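Local coordinates for ABC transporter binding protein AcbH (Actinoplanes, PDB 3OO8) that serves as the extracellular solute receptor of an ABC transporter and binds beta-D-galactopyranose, at residues A[199-204]-A[285-290]; A[294-299]-A[359-364]. The protein carries 2 engineered substitutions. One frame throughout, in Å; residues are numbered along the deposited sequence.

Interaction 1 lies toward the periphery, about 18 Å from the chain centre to its own centre, and interaction 2 deeper, at about 10 Å; each is only partly buried. They hold different elements. Interaction 1 fastens the end of helix 191-201 to the loop that follows strand 279-282, mostly through backbone carbonyls, an asparagine amide and a water. Interaction 2 sets the short strand 295-297 against helix 352-363 mainly through sulfur and hydrocarbon, with the carbonyls of Asp294 and Glu360 in van der Waals contact. The two sites meet at Tyr295: its carbonyl O lies 2.9 Å from Arg200 NH1, probably hydrogen-bonded, and its ring packs against 199-204. Interaction 2 is nearer the galactose site, Met296 coming within about 5 Å of Trp142, side chain to side chain.

Interaction 1: A[199-204]-A[285-290]; sequences LRINGY and PAINPQ
A largely polar contact joins the C-terminal end of helix 191-201 to the loop after strand 279-282, where Asn288 and Arg200 carry most of the bonding. Asn288 binds the helix end twice. Its backbone N donates to Arg200 O (3.3 Å), lying above that carbonyl's plane, while its side-chain ND2 gives a straighter bond to Ile201 O (3.0 Å, 161° at the hydrogen), with the acceptor close to the amide plane. The other end of the same amide, OD1, accepts from Gln290 N at 2.9 Å, an Asx turn; with ND2 bound as well, the rotation of the amide is set from both ends. With an alanine here, Ile201 O would probably lose its side-chain donor and the Asx turn its acceptor. A water accepts from Ile287 N and lies 2.8 Å from Arg200 O, to which it probably donates. Bent at chi2 (-80°), the Arg200 chain swings NE to Pro285 O, a weak bond of 3.1 Å at the guanidinium edge; NH2 goes on to the carbonyl of Phe284, with NH1 held by the neighbouring strand 295-297. Beside these polar links, Ile287 lays CD1 against Arg200 CB (3.9 Å) and CG2 against Ile201 CG1 (4.0 Å), the two isoleucines crossing obliquely. Around the contact, helix 220-232 reaches both isoleucines through Gln228, and helix 162-174 supplies Trp162 against Ile287 and Phe165 against Pro285.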
# COMPACT_ATOMS: atom_id res chain seq x y z
N LEU A 199 5.00 11.06 -5.89
CA LEU A 199 4.30 10.46 -7.06
C LEU A 199 3.61 11.52 -7.92
O LEU A 199 3.49 11.35 -9.12
CB LEU A 199 3.23 9.48 -6.59
CG LEU A 199 3.74 8.21 -5.92
CD1 LEU A 199 2.64 7.39 -5.29
CD2 LEU A 199 4.50 7.36 -6.95
N ARG A 200 3.10 12.58 -7.28
CA ARG A 200 2.38 13.63 -8.01
C ARG A 200 3.31 14.67 -8.64
O ARG A 200 2.94 15.23 -9.67
CB ARG A 200 1.46 14.38 -7.03
CG ARG A 200 0.29 13.50 -6.63
CD ARG A 200 -0.83 13.48 -7.69
NE ARG A 200 -2.03 12.80 -7.19
CZ ARG A 200 -2.21 11.49 -7.18
NH1 ARG A 200 -1.30 10.66 -7.69
NH2 ARG A 200 -3.32 10.99 -6.68
N ILE A 201 4.47 14.93 -8.03
CA ILE A 201 5.43 15.94 -8.55
C ILE A 201 6.44 15.32 -9.52
O ILE A 201 6.64 15.83 -10.63
CB ILE A 201 6.19 16.60 -7.39
CG1 ILE A 201 5.18 17.38 -6.56
CG2 ILE A 201 7.26 17.61 -7.88
CD1 ILE A 201 5.70 17.82 -5.19
N ASN A 202 7.05 14.21 -9.06
CA ASN A 202 8.14 13.55 -9.78
C ASN A 202 7.79 12.27 -10.54
O ASN A 202 8.52 11.86 -11.46
CB ASN A 202 9.32 13.29 -8.83
CG ASN A 202 9.85 14.57 -8.20
OD1 ASN A 202 9.92 14.70 -6.97
ND2 ASN A 202 10.14 15.56 -9.04
N GLY A 203 6.69 11.62 -10.15
CA GLY A 203 6.22 10.46 -10.86
C GLY A 203 6.71 9.15 -10.26
O GLY A 203 7.54 9.13 -9.35
N TYR A 204 6.16 8.05 -10.78
CA TYR A 204 6.38 6.71 -10.21
C TYR A 204 7.81 6.22 -10.42
O TYR A 204 8.46 5.71 -9.50
CB TYR A 204 5.42 5.70 -10.86
CG TYR A 204 5.58 4.29 -10.35
CD1 TYR A 204 4.93 3.86 -9.21
CD2 TYR A 204 6.33 3.36 -11.07
CE1 TYR A 204 5.07 2.55 -8.75
CE2 TYR A 204 6.47 2.05 -10.61
CZ TYR A 204 5.83 1.66 -9.47
OH TYR A 204 5.98 0.36 -9.03
N PRO A 285 -5.23 15.13 -5.01
CA PRO A 285 -5.32 15.92 -6.26
C PRO A 285 -4.05 15.95 -7.11
O PRO A 285 -2.96 15.66 -6.63
CB PRO A 285 -5.67 17.33 -5.76
CG PRO A 285 -6.46 17.03 -4.50
CD PRO A 285 -5.62 15.95 -3.84
N ALA A 286 -4.22 16.31 -8.38
CA ALA A 286 -3.10 16.37 -9.33
C ALA A 286 -2.28 17.62 -9.03
O ALA A 286 -2.83 18.70 -8.70
CB ALA A 286 -3.64 16.45 -10.73
N ILE A 287 -0.95 17.47 -9.10
CA ILE A 287 -0.05 18.60 -8.98
C ILE A 287 0.63 18.86 -10.32
O ILE A 287 0.53 19.95 -10.87
CB ILE A 287 1.01 18.37 -7.89
CG1 ILE A 287 0.33 18.22 -6.52
CG2 ILE A 287 2.04 19.53 -7.90
CD1 ILE A 287 1.29 17.86 -5.36
N ASN A 288 1.33 17.86 -10.83
CA ASN A 288 2.07 17.99 -12.10
C ASN A 288 1.28 17.19 -13.11
O ASN A 288 1.18 15.97 -13.04
CB ASN A 288 3.52 17.50 -11.93
CG ASN A 288 4.27 17.40 -13.24
OD1 ASN A 288 3.72 17.64 -14.31
ND2 ASN A 288 5.55 17.05 -13.16
N PRO A 289 0.61 17.90 -14.03
CA PRO A 289 -0.26 17.19 -14.93
C PRO A 289 0.43 16.08 -15.74
O PRO A 289 -0.24 15.21 -16.27
CB PRO A 289 -0.84 18.31 -15.80
CG PRO A 289 -0.75 19.55 -14.93
CD PRO A 289 0.55 19.36 -14.19
N GLN A 290 1.75 16.07 -15.81
CA GLN A 290 2.42 14.97 -16.50
C GLN A 290 2.07 13.63 -15.84
O GLN A 290 1.96 12.60 -16.51
CB GLN A 290 3.94 15.16 -16.47
CG GLN A 290 4.74 14.10 -17.20
CD GLN A 290 6.22 14.42 -17.23
OE1 GLN A 290 6.65 15.49 -16.78
NE2 GLN A 290 7.03 13.47 -17.68
O HOH W 1 0.18 15.09 -10.30

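Interaction 2: A[294-299]-A[359-364]; sequences DYMDAP and AEIGKC
Met296 extends toward helix 352-363 with CG opposite its backbone N (chi1 -168°) and chi2 likewise extended, then turns at chi3 (-72°), which lays the thioether across Ile361 and carries CE toward the last turn of the helix. SD lies 3.9 Å from Ile361 CG1, the two side chains crossing at about a right angle. The methyl CE ends 4.1 Å from Glu360 O. Cys364, just past the helix, has SG opposite its carbonyl carbon (chi1 -66°); from there the sulfur reaches Met296 CB at 3.8 Å, and Cys364 CB sits 3.3 Å from Asp294 O. Farther along, Ala298 CB meets Ile361 CD1 at 4.2 Å, so Ile361 touches two residues of 294-299. Lys363, exposed on the helix, pairs through NZ with Glu360 OE2 (2.7 Å), a salt bridge one turn apart. Val143 and Pro141 of strand 134-147 also pack on Met296. The chain then leaves the helix through Cys364 into strand 366-368, which runs parallel to 295-297. This helix-on-strand packing beside Trp142, a galactose-binding residue, belongs to the class 2 solute-binding protein fold.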
# COMPACT_ATOMS: atom_id res chain seq x y z
N ASP A 294 -2.14 9.44 -11.66
CA ASP A 294 -1.91 8.10 -12.21
C ASP A 294 -1.40 7.06 -11.24
O ASP A 294 -1.42 5.86 -11.55
CB ASP A 294 -0.87 8.17 -13.32
CG ASP A 294 -1.42 8.76 -14.59
OD1 ASP A 294 -2.65 8.69 -14.81
OD2 ASP A 294 -0.58 9.23 -15.39
N TYR A 295 -0.94 7.50 -10.08
CA TYR A 295 -0.22 6.62 -9.16
C TYR A 295 -0.79 6.71 -7.76
O TYR A 295 -1.33 7.76 -7.36
CB TYR A 295 1.27 6.99 -9.15
CG TYR A 295 1.86 7.00 -10.52
CD1 TYR A 295 1.83 5.84 -11.29
CD2 TYR A 295 2.47 8.15 -11.04
CE1 TYR A 295 2.36 5.83 -12.57
CE2 TYR A 295 3.01 8.16 -12.31
CZ TYR A 295 2.96 7.00 -13.06
OH TYR A 295 3.50 6.99 -14.32
N MET A 296 -0.68 5.64 -7.00
CA MET A 296 -1.21 5.61 -5.63
C MET A 296 -0.40 4.57 -4.85
O MET A 296 0.00 3.56 -5.43
CB MET A 296 -2.67 5.09 -5.64
CG MET A 296 -3.40 5.28 -4.30
SD MET A 296 -4.92 4.27 -4.29
CE MET A 296 -5.96 5.16 -5.43
N ASP A 297 -0.20 4.78 -3.55
CA ASP A 297 0.25 3.70 -2.67
C ASP A 297 -0.97 2.79 -2.45
O ASP A 297 -1.99 3.22 -1.90
CB ASP A 297 0.61 4.27 -1.26
CG ASP A 297 2.08 4.72 -1.12
OD1 ASP A 297 3.00 4.27 -1.85
OD2 ASP A 297 2.32 5.54 -0.21
N ALA A 298 -0.87 1.53 -2.88
CA ALA A 298 -1.94 0.56 -2.64
C ALA A 298 -1.26 -0.75 -2.26
O ALA A 298 -1.01 -1.62 -3.12
CB ALA A 298 -2.85 0.42 -3.87
N PRO A 299 -0.88 -0.92 -0.98
CA PRO A 299 -0.09 -2.08 -0.57
C PRO A 299 -0.75 -3.42 -0.93
O PRO A 299 -1.88 -3.70 -0.51
CB PRO A 299 0.00 -1.92 0.96
CG PRO A 299 -0.11 -0.42 1.16
CD PRO A 299 -1.12 0.03 0.13
N ALA A 359 -12.55 0.72 -8.08
CA ALA A 359 -12.60 1.62 -9.21
C ALA A 359 -11.37 2.54 -9.27
O ALA A 359 -10.72 2.64 -10.31
CB ALA A 359 -13.87 2.46 -9.14
N GLU A 360 -11.02 3.14 -8.13
CA GLU A 360 -9.93 4.11 -8.11
C GLU A 360 -8.56 3.44 -8.20
O GLU A 360 -7.67 3.92 -8.90
CB GLU A 360 -10.03 5.03 -6.90
CG GLU A 360 -11.27 5.93 -6.99
CD GLU A 360 -11.28 6.80 -8.23
OE1 GLU A 360 -10.19 7.26 -8.68
OE2 GLU A 360 -12.39 7.06 -8.75
N ILE A 361 -8.36 2.32 -7.51
CA ILE A 361 -7.11 1.61 -7.71
C ILE A 361 -6.94 1.08 -9.14
O ILE A 361 -5.84 1.12 -9.72
CB ILE A 361 -6.95 0.46 -6.69
CG1 ILE A 361 -6.93 1.03 -5.28
CG2 ILE A 361 -5.67 -0.33 -7.02
CD1 ILE A 361 -7.05 -0.06 -4.16
N GLY A 362 -8.03 0.64 -9.74
CA GLY A 362 -7.96 0.11 -11.12
C GLY A 362 -7.61 1.14 -12.19
O GLY A 362 -7.07 0.77 -13.24
N LYS A 363 -7.89 2.40 -11.91
CA LYS A 363 -7.54 3.49 -12.84
C LYS A 363 -6.04 3.80 -12.85
O LYS A 363 -5.52 4.32 -13.84
CB LYS A 363 -8.32 4.77 -12.49
CG LYS A 363 -9.80 4.69 -12.72
CD LYS A 363 -10.43 5.92 -12.03
CE LYS A 363 -11.87 6.06 -12.27
NZ LYS A 363 -12.29 7.26 -11.49
N CYS A 364 -5.31 3.44 -11.79
CA CYS A 364 -3.90 3.77 -11.74
C CYS A 364 -3.04 2.99 -12.74
O CYS A 364 -3.16 1.77 -12.88
CB CYS A 364 -3.34 3.49 -10.35
SG CYS A 364 -4.07 4.58 -9.10